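Isomaltodextranase (Arthrobacter globiformis, PDB 5AWO) hydrolyses alpha-1,6-glucosidic linkages in polysaccharides such as dextran, removing successive isomaltose units from the non-reducing ends of the chains. Local coordinates at residues A[382-385]-A[390-393]; A[289-294]-A[300-305]; A[426-431]-A[478-483]. All blocks are in the same frame, centred on the assembly; numbering follows the deposited sequence.

Contact 1: A[382-385]-A[390-393]; sequences TPFS and SRDT
Phe384 and Ser390 bring the two backbones closest, with their CA atoms 5.6 Å apart, where the loop 382-385 folds back beside strand 391-392. Ser390 OG lies 2.9 Å from Thr382 O. Asp387 O, in the intervening turn, is a second acceptor within its reach. Ser390 OG also sits at the edge of the Phe384 ring, 3.7 Å from Phe384 CD1. CG anti to the backbone N (chi1 -168°) carries the Phe384 ring to Arg391 and Thr393. Phe384 CD1 meets Arg391 CB, and Phe384 CZ meets Thr393 CG2 at 3.7 Å. The ring also packs on Thr300 of helix 295-302. Strand 391-392 is an outermost strand of an antiparallel sheet of the C-terminal beta-sandwich domain found in alpha-galactosidases, and it pairs with strand 375-378. Arg391 leaves this strand with its chain extended from CG to NE. Phe384 CB lies over one face of the Arg391 guanidinium, 4.0 Å from Arg391 CZ. The ring and guanidinium planes are 22° apart. A water joins the two segments: it donates to Thr382 O at 2.8 Å and accepts from Arg391 NE at 3.0 Å, lying at the guanidinium edge. Arg391 NH1 is hydrogen-bonded to Thr300 O and His304 ND1, which ties the strand to helix 295-302 and the 3-10 segment 303-305.

Contact 2: A[289-294]-A[300-305]; sequences WPNWAN and TGWSHR
Gly301 CA lies over one face of the Trp292 ring, and Trp302 NE1 lies at that ring's edge. Trp302 in turn receives Trp292 CZ3 over one of its own faces, while the Asn291 side chain and a water sit at its edge, near the ring plane. The two indoles therefore form a T-shaped (edge-to-face) pair, with Trp292 giving the edge and Trp302 the face. Their planes are 89° apart. The six-membered ring of Trp292 and the five-membered ring of Trp302 have centroids 5.1 Å apart. The pair is buried in the connection between strands 263-265 and 312-314, neighbours in the parallel TIM barrel of this family 27 glycosidase. It packs the loop before helix 295-302 against Gly301 and Trp302 of the segment that follows.

The closest touch within the indole pair is Trp292 CZ3 to Trp302 NE1 and CD1, both at 3.6 Å. The benzo end of the Trp292 indole meets the helix. There Gly301 makes a CH-pi contact: its CA is 3.7 Å from the centroid of the six-membered ring of Trp292 and 23° off the ring normal. Trp292 CH2 comes to 3.4 Å from Gly301 CA. The bare glycine backbone thus lets the ring lie directly on the helix. Trp285 adds another edge-to-face partner to Trp292, and Trp302 also packs on Met250 and Ile266.

Asn291 crosses Trp302 at about a right angle, its amide plane tilted 59° from the indole. The loop here is also gripped by Arg282, which bonds to the carbonyl oxygens of Pro290 and Asn291. A water bridges the segments, accepting from Trp292 N at 2.9 Å and, more weakly, from Trp302 NE1 at 3.3 Å.

Contact 3: A[426-431]-A[478-483]; sequences KDLGLA and AAFAAW. With PO4 (phosphate ion), chain B.
Leu428 and Phe480 meet with their side chains crossing at about a right angle. One methyl of the leucine does the touching. Leu428 CD2 lies 3.8 Å from Phe480 CZ and approaches the ring obliquely. The Asp427 carbonyl takes a different position. Its oxygen sits at the edge of the same ring, near the ring plane, with Asp427 O 3.6 Å from Phe480 CE2. Phe480 CE2 thus has both the methyl and the backbone oxygen near it. Phe480 CG stands anti to its carbonyl carbon (chi1 -78°), and the ring reaches out from the short 3-10 segment 478-480 toward the loop. Asp427 OD2 accepts from Asp423 N of the preceding strand 418-423.

The 3-10 segment is held by Ala478 O, which takes two bonds from opposite faces of its carbonyl plane. One comes from Ala481 N at 3.1 Å. The other comes from Trp483 NE1 at 3.0 Å and is nearly straight, with an N-H...O angle of 173°. At the solvent side of the loop, Lys426 bends at chi3, and NZ donates to phosphate O1 at 2.7 Å. Arg450 also binds this ion, which probably comes from the crystallisation liquor.

The contact joins two domains. The loop 426-431 belongs to the C-terminal beta sandwich, between strands 418-423 and 434-438. Segment 478-483 belongs to the carbohydrate-binding module and leads into strand 482-484. Phe480 reaches across this boundary to Leu377 of strand 375-378 and Ala397 of strand 395-399, and meets the ring of Trp405 edge-to-face. Leu428 also packs on Ala397, so both side chains rest on the sandwich sheet.

Along the chain the contacts come in series: contact 2, then contact 1, then contact 3. Contact 2 lies in the TIM-barrel part, contact 1 at an outermost strand of the beta sandwich, and contact 3 between that sandwich and the carbohydrate-binding module. Contacts 1 and 2 have centres about 10 Å apart and touch through Arg391 and residues of 300-305. The centres of contacts 2 and 3 are about 21 Å apart, yet His304 packs on Trp483. Contacts 1 and 3 do not touch, but both lie against strand 375-378. Arg391 and Trp483 both reach barrel residues of contact 2, so three parts of the chain are joined here, away from the catalytic residues.

Contact 1: A[382-385]-A[390-393]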
ATOM      1  N   THR A 382      10.253  14.686  12.203  1.00 18.25           N
ATOM      2  CA  THR A 382       9.874  15.693  11.205  1.00 18.40           C
ATOM      3  C   THR A 382       9.367  14.993   9.953  1.00 17.37           C
ATOM      4  O   THR A 382      10.000  14.050   9.468  1.00 17.66           O
ATOM      5  CB  THR A 382      11.076  16.574  10.835  1.00 19.15           C
ATOM      6  OG1 THR A 382      11.677  17.077  12.042  1.00 20.66           O
ATOM      7  CG2 THR A 382      10.694  17.744   9.937  1.00 19.64           C
ATOM      8  N   PRO A 383       8.220  15.424   9.431  1.00 16.79           N
ATOM      9  CA  PRO A 383       7.797  14.853   8.155  1.00 16.16           C
ATOM     10  C   PRO A 383       8.914  14.909   7.130  1.00 15.81           C
ATOM     11  O   PRO A 383       9.607  15.898   7.010  1.00 16.23           O
ATOM     12  CB  PRO A 383       6.634  15.746   7.739  1.00 17.40           C
ATOM     13  CG  PRO A 383       6.050  16.223   9.038  1.00 17.94           C
ATOM     14  CD  PRO A 383       7.278  16.466   9.896  1.00 17.57           C
ATOM     15  N   PHE A 384       9.048  13.819   6.382  1.00 15.24           N
ATOM     16  CA  PHE A 384      10.065  13.714   5.326  1.00 15.62           C
ATOM     17  C   PHE A 384       9.867  14.791   4.261  1.00 15.58           C
ATOM     18  O   PHE A 384      10.837  15.237   3.650  1.00 16.14           O
ATOM     19  CB  PHE A 384      10.007  12.305   4.736  1.00 15.34           C
ATOM     20  CG  PHE A 384      11.165  11.934   3.840  1.00 14.98           C
ATOM     21  CD1 PHE A 384      12.430  11.663   4.358  1.00 15.52           C
ATOM     22  CD2 PHE A 384      10.971  11.758   2.458  1.00 14.72           C
ATOM     23  CE1 PHE A 384      13.461  11.303   3.525  1.00 15.86           C
ATOM     24  CE2 PHE A 384      12.013  11.386   1.627  1.00 15.22           C
ATOM     25  CZ  PHE A 384      13.271  11.167   2.167  1.00 15.46           C
ATOM     26  N   SER A 385       8.608  15.177   4.045  1.00 15.56           N
ATOM     27  CA  SER A 385       8.300  16.274   3.134  1.00 17.51           C
ATOM     28  C   SER A 385       8.948  17.605   3.528  1.00 18.96           C
ATOM     29  O   SER A 385       9.163  18.465   2.672  1.00 19.73           O
ATOM     30  CB  SER A 385       6.785  16.466   3.051  1.00 18.24           C
ATOM     31  OG  SER A 385       6.256  16.626   4.353  1.00 19.56           O
ATOM     32  N   SER A 390      14.995  13.149   7.846  1.00 16.60           N
ATOM     33  CA  SER A 390      14.226  12.553   8.928  1.00 16.60           C
ATOM     34  C   SER A 390      14.050  11.058   8.796  1.00 15.40           C
ATOM     35  O   SER A 390      13.652  10.388   9.754  1.00 16.91           O
ATOM     36  CB  SER A 390      12.856  13.194   9.015  1.00 16.59           C
ATOM     37  OG  SER A 390      12.039  12.811   7.905  1.00 15.78           O
ATOM     38  N   ARG A 391      14.322  10.509   7.596  1.00 14.71           N
ATOM     39  CA  ARG A 391      14.177   9.084   7.323  1.00 14.69           C
ATOM     40  C   ARG A 391      15.255   8.692   6.318  1.00 14.35           C
ATOM     41  O   ARG A 391      15.692   9.514   5.520  1.00 15.49           O
ATOM     42  CB  ARG A 391      12.774   8.745   6.769  1.00 14.19           C
ATOM     43  CG  ARG A 391      11.628   9.254   7.629  1.00 14.44           C
ATOM     44  CD  ARG A 391      10.286   9.094   6.939  1.00 14.40           C
ATOM     45  NE  ARG A 391       9.261   9.850   7.646  1.00 14.38           N
ATOM     46  CZ  ARG A 391       8.005   9.982   7.269  1.00 15.07           C
ATOM     47  NH1 ARG A 391       7.578   9.435   6.132  1.00 15.07           N
ATOM     48  NH2 ARG A 391       7.155  10.669   8.034  1.00 16.80           N
ATOM     49  N   ASP A 392      15.695   7.431   6.406  1.00 14.24           N
ATOM     50  CA  ASP A 392      16.798   6.940   5.564  1.00 14.06           C
ATOM     51  C   ASP A 392      16.236   6.126   4.402  1.00 13.79           C
ATOM     52  O   ASP A 392      15.789   5.009   4.583  1.00 14.37           O
ATOM     53  CB  ASP A 392      17.731   6.089   6.411  1.00 14.34           C
ATOM     54  CG  ASP A 392      19.056   5.826   5.741  1.00 15.42           C
ATOM     55  OD1 ASP A 392      19.108   5.815   4.480  1.00 14.76           O
ATOM     56  OD2 ASP A 392      20.063   5.615   6.463  1.00 15.54           O
ATOM     57  N   THR A 393      16.331   6.694   3.196  1.00 13.51           N
ATOM     58  CA  THR A 393      15.837   6.024   1.996  1.00 13.39           C
ATOM     59  C   THR A 393      16.580   4.723   1.675  1.00 13.26           C
ATOM     60  O   THR A 393      16.052   3.918   0.916  1.00 13.22           O
ATOM     61  CB  THR A 393      15.917   6.911   0.727  1.00 13.24           C
ATOM     62  OG1 THR A 393      17.293   7.168   0.391  1.00 13.10           O
ATOM     63  CG2 THR A 393      15.154   8.199   0.890  1.00 13.66           C
TER
HETATM   64  O   HOH W   1       9.820  11.334  10.176  1.00 16.61           O

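Contact 2: A[289-294]-A[300-305]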
ATOM      1  N   TRP A 289       0.409  16.127  -7.005  1.00 13.91           N
ATOM      2  CA  TRP A 289       0.734  14.844  -7.595  1.00 14.17           C
ATOM      3  C   TRP A 289       1.933  14.965  -8.532  1.00 13.90           C
ATOM      4  O   TRP A 289       1.966  15.868  -9.370  1.00 13.79           O
ATOM      5  CB  TRP A 289      -0.436  14.323  -8.441  1.00 13.47           C
ATOM      6  CG  TRP A 289       0.022  13.275  -9.396  1.00 13.14           C
ATOM      7  CD1 TRP A 289       0.277  13.429 -10.724  1.00 13.88           C
ATOM      8  CD2 TRP A 289       0.421  11.945  -9.056  1.00 12.41           C
ATOM      9  NE1 TRP A 289       0.801  12.271 -11.248  1.00 13.78           N
ATOM     10  CE2 TRP A 289       0.907  11.350 -10.236  1.00 13.09           C
ATOM     11  CE3 TRP A 289       0.429  11.207  -7.873  1.00 12.42           C
ATOM     12  CZ2 TRP A 289       1.359  10.034 -10.274  1.00 12.89           C
ATOM     13  CZ3 TRP A 289       0.879   9.872  -7.908  1.00 12.41           C
ATOM     14  CH2 TRP A 289       1.337   9.321  -9.116  1.00 12.70           C
ATOM     15  N   PRO A 290       2.910  14.047  -8.436  1.00 13.89           N
ATOM     16  CA  PRO A 290       3.210  13.151  -7.348  1.00 13.61           C
ATOM     17  C   PRO A 290       4.094  13.894  -6.340  1.00 13.74           C
ATOM     18  O   PRO A 290       5.007  14.631  -6.746  1.00 13.53           O
ATOM     19  CB  PRO A 290       3.986  12.025  -8.031  1.00 14.59           C
ATOM     20  CG  PRO A 290       4.750  12.743  -9.096  1.00 14.17           C
ATOM     21  CD  PRO A 290       3.869  13.903  -9.543  1.00 14.52           C
ATOM     22  N   ASN A 291       3.860  13.697  -5.050  1.00 12.68           N
ATOM     23  CA  ASN A 291       4.592  14.529  -4.087  1.00 12.58           C
ATOM     24  C   ASN A 291       6.096  14.305  -4.277  1.00 12.88           C
ATOM     25  O   ASN A 291       6.881  15.257  -4.264  1.00 13.53           O
ATOM     26  CB  ASN A 291       4.161  14.248  -2.659  1.00 13.10           C
ATOM     27  CG  ASN A 291       2.702  14.503  -2.457  1.00 13.84           C
ATOM     28  OD1 ASN A 291       2.267  15.683  -2.407  1.00 16.60           O
ATOM     29  ND2 ASN A 291       1.933  13.449  -2.394  1.00 11.73           N
ATOM     30  N   TRP A 292       6.468  13.035  -4.368  1.00 12.46           N
ATOM     31  CA  TRP A 292       7.844  12.658  -4.706  1.00 12.30           C
ATOM     32  C   TRP A 292       7.889  11.978  -6.069  1.00 12.27           C
ATOM     33  O   TRP A 292       6.964  11.234  -6.448  1.00 12.15           O
ATOM     34  CB  TRP A 292       8.426  11.730  -3.638  1.00 12.46           C
ATOM     35  CG  TRP A 292       8.703  12.394  -2.326  1.00 12.46           C
ATOM     36  CD1 TRP A 292       9.818  13.111  -1.995  1.00 13.18           C
ATOM     37  CD2 TRP A 292       7.868  12.398  -1.163  1.00 12.41           C
ATOM     38  NE1 TRP A 292       9.734  13.555  -0.702  1.00 13.28           N
ATOM     39  CE2 TRP A 292       8.541  13.150  -0.173  1.00 12.81           C
ATOM     40  CE3 TRP A 292       6.612  11.865  -0.861  1.00 13.07           C
ATOM     41  CZ2 TRP A 292       7.999  13.350   1.096  1.00 12.76           C
ATOM     42  CZ3 TRP A 292       6.069  12.086   0.398  1.00 14.29           C
ATOM     43  CH2 TRP A 292       6.747  12.825   1.354  1.00 14.00           C
ATOM     44  N   ALA A 293       8.963  12.211  -6.835  1.00 12.51           N
ATOM     45  CA  ALA A 293       9.049  11.682  -8.188  1.00 12.40           C
ATOM     46  C   ALA A 293       9.522  10.239  -8.253  1.00 12.12           C
ATOM     47  O   ALA A 293       8.964   9.440  -8.981  1.00 12.75           O
ATOM     48  CB  ALA A 293       9.947  12.549  -9.060  1.00 13.03           C
ATOM     49  N   ASN A 294      10.577   9.913  -7.505  1.00 12.08           N
ATOM     50  CA  ASN A 294      11.145   8.566  -7.554  1.00 12.24           C
ATOM     51  C   ASN A 294      10.662   7.762  -6.358  1.00 11.92           C
ATOM     52  O   ASN A 294      10.334   8.332  -5.294  1.00 12.66           O
ATOM     53  CB  ASN A 294      12.687   8.596  -7.655  1.00 12.46           C
ATOM     54  CG  ASN A 294      13.354   9.177  -6.431  1.00 12.24           C
ATOM     55  OD1 ASN A 294      13.812  10.351  -6.432  1.00 15.51           O
ATOM     56  ND2 ASN A 294      13.400   8.429  -5.385  1.00 11.27           N
ATOM     57  N   THR A 300       9.715   6.184   1.056  1.00 12.32           N
ATOM     58  CA  THR A 300      10.231   6.716   2.326  1.00 12.88           C
ATOM     59  C   THR A 300       9.287   7.781   2.899  1.00 12.76           C
ATOM     60  O   THR A 300       8.942   7.774   4.088  1.00 12.96           O
ATOM     61  CB  THR A 300      11.637   7.260   2.136  1.00 13.23           C
ATOM     62  OG1 THR A 300      12.505   6.197   1.719  1.00 12.97           O
ATOM     63  CG2 THR A 300      12.194   7.875   3.409  1.00 12.92           C
ATOM     64  N   GLY A 301       8.859   8.686   2.046  1.00 12.14           N
ATOM     65  CA  GLY A 301       8.031   9.835   2.436  1.00 12.55           C
ATOM     66  C   GLY A 301       6.615   9.529   2.851  1.00 12.89           C
ATOM     67  O   GLY A 301       6.062  10.256   3.682  1.00 13.96           O
ATOM     68  N   TRP A 302       6.036   8.450   2.306  1.00 13.22           N
ATOM     69  CA  TRP A 302       4.665   8.054   2.632  1.00 13.00           C
ATOM     70  C   TRP A 302       4.643   6.882   3.605  1.00 13.08           C
ATOM     71  O   TRP A 302       3.560   6.403   3.945  1.00 14.23           O
ATOM     72  CB  TRP A 302       3.888   7.733   1.337  1.00 12.99           C
ATOM     73  CG  TRP A 302       3.400   8.967   0.658  1.00 13.52           C
ATOM     74  CD1 TRP A 302       3.761   9.462  -0.556  1.00 13.30           C
ATOM     75  CD2 TRP A 302       2.421   9.875   1.187  1.00 13.29           C
ATOM     76  NE1 TRP A 302       3.066  10.607  -0.820  1.00 14.07           N
ATOM     77  CE2 TRP A 302       2.235  10.887   0.238  1.00 13.58           C
ATOM     78  CE3 TRP A 302       1.669   9.912   2.379  1.00 13.69           C
ATOM     79  CZ2 TRP A 302       1.361  11.955   0.448  1.00 14.47           C
ATOM     80  CZ3 TRP A 302       0.794  10.935   2.571  1.00 14.75           C
ATOM     81  CH2 TRP A 302       0.633  11.955   1.622  1.00 14.09           C
ATOM     82  N   SER A 303       5.809   6.450   4.101  1.00 13.26           N
ATOM     83  CA  SER A 303       5.876   5.276   4.948  1.00 13.05           C
ATOM     84  C   SER A 303       5.087   5.373   6.250  1.00 13.29           C
ATOM     85  O   SER A 303       4.664   4.352   6.766  1.00 14.21           O
ATOM     86  CB  SER A 303       7.327   4.885   5.247  1.00 12.83           C
ATOM     87  OG  SER A 303       8.031   5.881   5.958  1.00 13.06           O
ATOM     88  N   HIS A 304       4.925   6.586   6.764  1.00 13.92           N
ATOM     89  CA  HIS A 304       4.112   6.793   7.982  1.00 14.10           C
ATOM     90  C   HIS A 304       2.648   6.378   7.772  1.00 15.00           C
ATOM     91  O   HIS A 304       1.909   6.163   8.759  1.00 15.04           O
ATOM     92  CB  HIS A 304       4.210   8.232   8.485  1.00 14.36           C
ATOM     93  CG  HIS A 304       3.730   9.250   7.507  1.00 14.58           C
ATOM     94  ND1 HIS A 304       4.426   9.558   6.356  1.00 14.91           N
ATOM     95  CD2 HIS A 304       2.611  10.012   7.484  1.00 14.83           C
ATOM     96  CE1 HIS A 304       3.755  10.460   5.668  1.00 14.69           C
ATOM     97  NE2 HIS A 304       2.637  10.734   6.321  1.00 14.87           N
ATOM     98  N   ARG A 305       2.212   6.267   6.512  1.00 13.89           N
ATOM     99  CA  ARG A 305       0.864   5.818   6.160  1.00 14.44           C
ATOM    100  C   ARG A 305       0.752   4.346   5.775  1.00 13.57           C
ATOM    101  O   ARG A 305      -0.331   3.907   5.334  1.00 14.14           O
ATOM    102  CB  ARG A 305       0.322   6.682   5.016  1.00 14.40           C
ATOM    103  CG  ARG A 305       0.082   8.142   5.387  1.00 15.93           C
ATOM    104  CD  ARG A 305      -0.862   8.248   6.579  1.00 16.13           C
ATOM    105  NE  ARG A 305      -1.639   9.464   6.603  1.00 15.85           N
ATOM    106  CZ  ARG A 305      -2.543   9.747   7.535  1.00 17.20           C
ATOM    107  NH1 ARG A 305      -2.707   8.917   8.563  1.00 16.91           N
ATOM    108  NH2 ARG A 305      -3.236  10.881   7.425  1.00 18.62           N
TER
HETATM  109  O   HOH W   2       4.714  10.794  -3.718  1.00 12.77           O

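Contact 3: A[426-431]-A[478-483]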
ATOM      1  N   LYS A 426      20.342  -1.424  18.245  1.00 20.18           N
ATOM      2  CA  LYS A 426      20.321   0.024  18.175  1.00 20.58           C
ATOM      3  C   LYS A 426      19.304   0.577  17.183  1.00 19.59           C
ATOM      4  O   LYS A 426      18.750   1.644  17.398  1.00 18.97           O
ATOM      5  CB  LYS A 426      21.691   0.570  17.842  1.00 22.26           C
ATOM      6  CG  LYS A 426      22.703   0.242  18.929  1.00 25.82           C
ATOM      7  CD  LYS A 426      24.017   0.965  18.720  1.00 30.02           C
ATOM      8  CE  LYS A 426      24.869   0.278  17.666  1.00 31.47           C
ATOM      9  NZ  LYS A 426      26.287   0.742  17.722  1.00 34.35           N
ATOM     10  N   ASP A 427      19.113  -0.127  16.078  1.00 18.32           N
ATOM     11  CA  ASP A 427      18.170   0.317  15.064  1.00 18.01           C
ATOM     12  C   ASP A 427      16.811  -0.343  15.215  1.00 17.85           C
ATOM     13  O   ASP A 427      15.787   0.360  15.270  1.00 19.13           O
ATOM     14  CB  ASP A 427      18.748   0.075  13.654  1.00 17.09           C
ATOM     15  CG  ASP A 427      20.007   0.856  13.391  1.00 18.75           C
ATOM     16  OD1 ASP A 427      20.070   2.050  13.731  1.00 19.19           O
ATOM     17  OD2 ASP A 427      20.968   0.283  12.809  1.00 18.54           O
ATOM     18  N   LEU A 428      16.751  -1.675  15.309  1.00 17.68           N
ATOM     19  CA  LEU A 428      15.458  -2.381  15.388  1.00 18.46           C
ATOM     20  C   LEU A 428      14.844  -2.423  16.794  1.00 19.88           C
ATOM     21  O   LEU A 428      13.634  -2.513  16.921  1.00 20.33           O
ATOM     22  CB  LEU A 428      15.551  -3.794  14.820  1.00 18.78           C
ATOM     23  CG  LEU A 428      16.070  -3.909  13.369  1.00 19.20           C
ATOM     24  CD1 LEU A 428      15.975  -5.338  12.897  1.00 19.66           C
ATOM     25  CD2 LEU A 428      15.367  -2.951  12.410  1.00 19.61           C
ATOM     26  N   GLY A 429      15.684  -2.372  17.827  1.00 20.56           N
ATOM     27  CA  GLY A 429      15.185  -2.342  19.220  1.00 20.58           C
ATOM     28  C   GLY A 429      14.954  -3.728  19.791  1.00 21.20           C
ATOM     29  O   GLY A 429      14.049  -3.929  20.599  1.00 21.21           O
ATOM     30  N   LEU A 430      15.745  -4.695  19.349  1.00 20.80           N
ATOM     31  CA  LEU A 430      15.650  -6.077  19.830  1.00 22.05           C
ATOM     32  C   LEU A 430      16.740  -6.357  20.855  1.00 22.77           C
ATOM     33  O   LEU A 430      17.783  -5.717  20.853  1.00 22.06           O
ATOM     34  CB  LEU A 430      15.801  -7.057  18.677  1.00 22.15           C
ATOM     35  CG  LEU A 430      14.926  -6.794  17.462  1.00 22.00           C
ATOM     36  CD1 LEU A 430      15.241  -7.856  16.429  1.00 22.14           C
ATOM     37  CD2 LEU A 430      13.456  -6.777  17.840  1.00 21.26           C
ATOM     38  N   ALA A 431      16.480  -7.334  21.723  1.00 24.09           N
ATOM     39  CA  ALA A 431      17.422  -7.722  22.771  1.00 26.61           C
ATOM     40  C   ALA A 431      18.142  -9.044  22.433  1.00 28.28           C
ATOM     41  O   ALA A 431      19.029  -9.471  23.180  1.00 31.44           O
ATOM     42  CB  ALA A 431      16.676  -7.863  24.093  1.00 26.44           C
ATOM     43  N   ALA A 478       7.351  -0.839  18.259  1.00 20.94           N
ATOM     44  CA  ALA A 478       6.258   0.001  17.769  1.00 20.15           C
ATOM     45  C   ALA A 478       6.708   0.903  16.625  1.00 20.03           C
ATOM     46  O   ALA A 478       5.895   1.241  15.749  1.00 18.38           O
ATOM     47  CB  ALA A 478       5.687   0.847  18.911  1.00 20.85           C
ATOM     48  N   ALA A 479       7.984   1.275  16.617  1.00 19.01           N
ATOM     49  CA  ALA A 479       8.520   2.206  15.607  1.00 19.39           C
ATOM     50  C   ALA A 479       8.561   1.582  14.211  1.00 19.21           C
ATOM     51  O   ALA A 479       8.722   2.322  13.243  1.00 18.96           O
ATOM     52  CB  ALA A 479       9.889   2.719  15.995  1.00 20.38           C
ATOM     53  N   PHE A 480       8.429   0.263  14.129  1.00 17.81           N
ATOM     54  CA  PHE A 480       8.356  -0.428  12.832  1.00 17.73           C
ATOM     55  C   PHE A 480       6.988  -0.986  12.502  1.00 17.65           C
ATOM     56  O   PHE A 480       6.833  -1.650  11.497  1.00 17.28           O
ATOM     57  CB  PHE A 480       9.443  -1.512  12.759  1.00 17.37           C
ATOM     58  CG  PHE A 480      10.797  -0.952  12.474  1.00 17.50           C
ATOM     59  CD1 PHE A 480      11.160  -0.672  11.161  1.00 17.12           C
ATOM     60  CD2 PHE A 480      11.696  -0.654  13.485  1.00 17.58           C
ATOM     61  CE1 PHE A 480      12.375  -0.117  10.856  1.00 18.19           C
ATOM     62  CE2 PHE A 480      12.929  -0.104  13.178  1.00 18.33           C
ATOM     63  CZ  PHE A 480      13.260   0.183  11.870  1.00 18.19           C
ATOM     64  N   ALA A 481       5.978  -0.731  13.356  1.00 18.03           N
ATOM     65  CA  ALA A 481       4.621  -1.186  13.149  1.00 17.06           C
ATOM     66  C   ALA A 481       3.816  -0.173  12.334  1.00 15.92           C
ATOM     67  O   ALA A 481       4.396   0.740  11.765  1.00 16.45           O
ATOM     68  CB  ALA A 481       3.956  -1.456  14.506  1.00 18.21           C
ATOM     69  N   ALA A 482       2.501  -0.395  12.255  1.00 16.12           N
ATOM     70  CA  ALA A 482       1.591   0.475  11.538  1.00 16.61           C
ATOM     71  C   ALA A 482       1.027   1.531  12.467  1.00 16.96           C
ATOM     72  O   ALA A 482       0.581   1.195  13.564  1.00 17.72           O
ATOM     73  CB  ALA A 482       0.472  -0.333  10.906  1.00 16.84           C
ATOM     74  N   TRP A 483       1.000   2.774  12.013  1.00 16.36           N
ATOM     75  CA  TRP A 483       0.517   3.922  12.767  1.00 16.68           C
ATOM     76  C   TRP A 483      -0.718   4.514  12.113  1.00 17.74           C
ATOM     77  O   TRP A 483      -0.756   4.677  10.897  1.00 16.97           O
ATOM     78  CB  TRP A 483       1.554   5.033  12.850  1.00 16.33           C
ATOM     79  CG  TRP A 483       2.935   4.580  13.208  1.00 15.60           C
ATOM     80  CD1 TRP A 483       3.266   3.557  14.036  1.00 16.28           C
ATOM     81  CD2 TRP A 483       4.165   5.114  12.717  1.00 15.79           C
ATOM     82  NE1 TRP A 483       4.626   3.422  14.104  1.00 16.73           N
ATOM     83  CE2 TRP A 483       5.205   4.384  13.321  1.00 15.97           C
ATOM     84  CE3 TRP A 483       4.494   6.169  11.855  1.00 15.82           C
ATOM     85  CZ2 TRP A 483       6.548   4.623  13.042  1.00 15.83           C
ATOM     86  CZ3 TRP A 483       5.816   6.410  11.588  1.00 15.51           C
ATOM     87  CH2 TRP A 483       6.840   5.650  12.202  1.00 15.87           C
TER
HETATM   88  P   PO4 B 701      26.559  -0.885  14.348  1.00 22.08           P
HETATM   89  O1  PO4 B 701      27.283  -0.704  15.680  1.00 25.31           O
HETATM   90  O2  PO4 B 701      25.423   0.157  14.304  1.00 22.50           O
HETATM   91  O3  PO4 B 701      25.988  -2.277  14.215  1.00 21.28           O
HETATM   92  O4  PO4 B 701      27.513  -0.625  13.213  1.00 22.58           O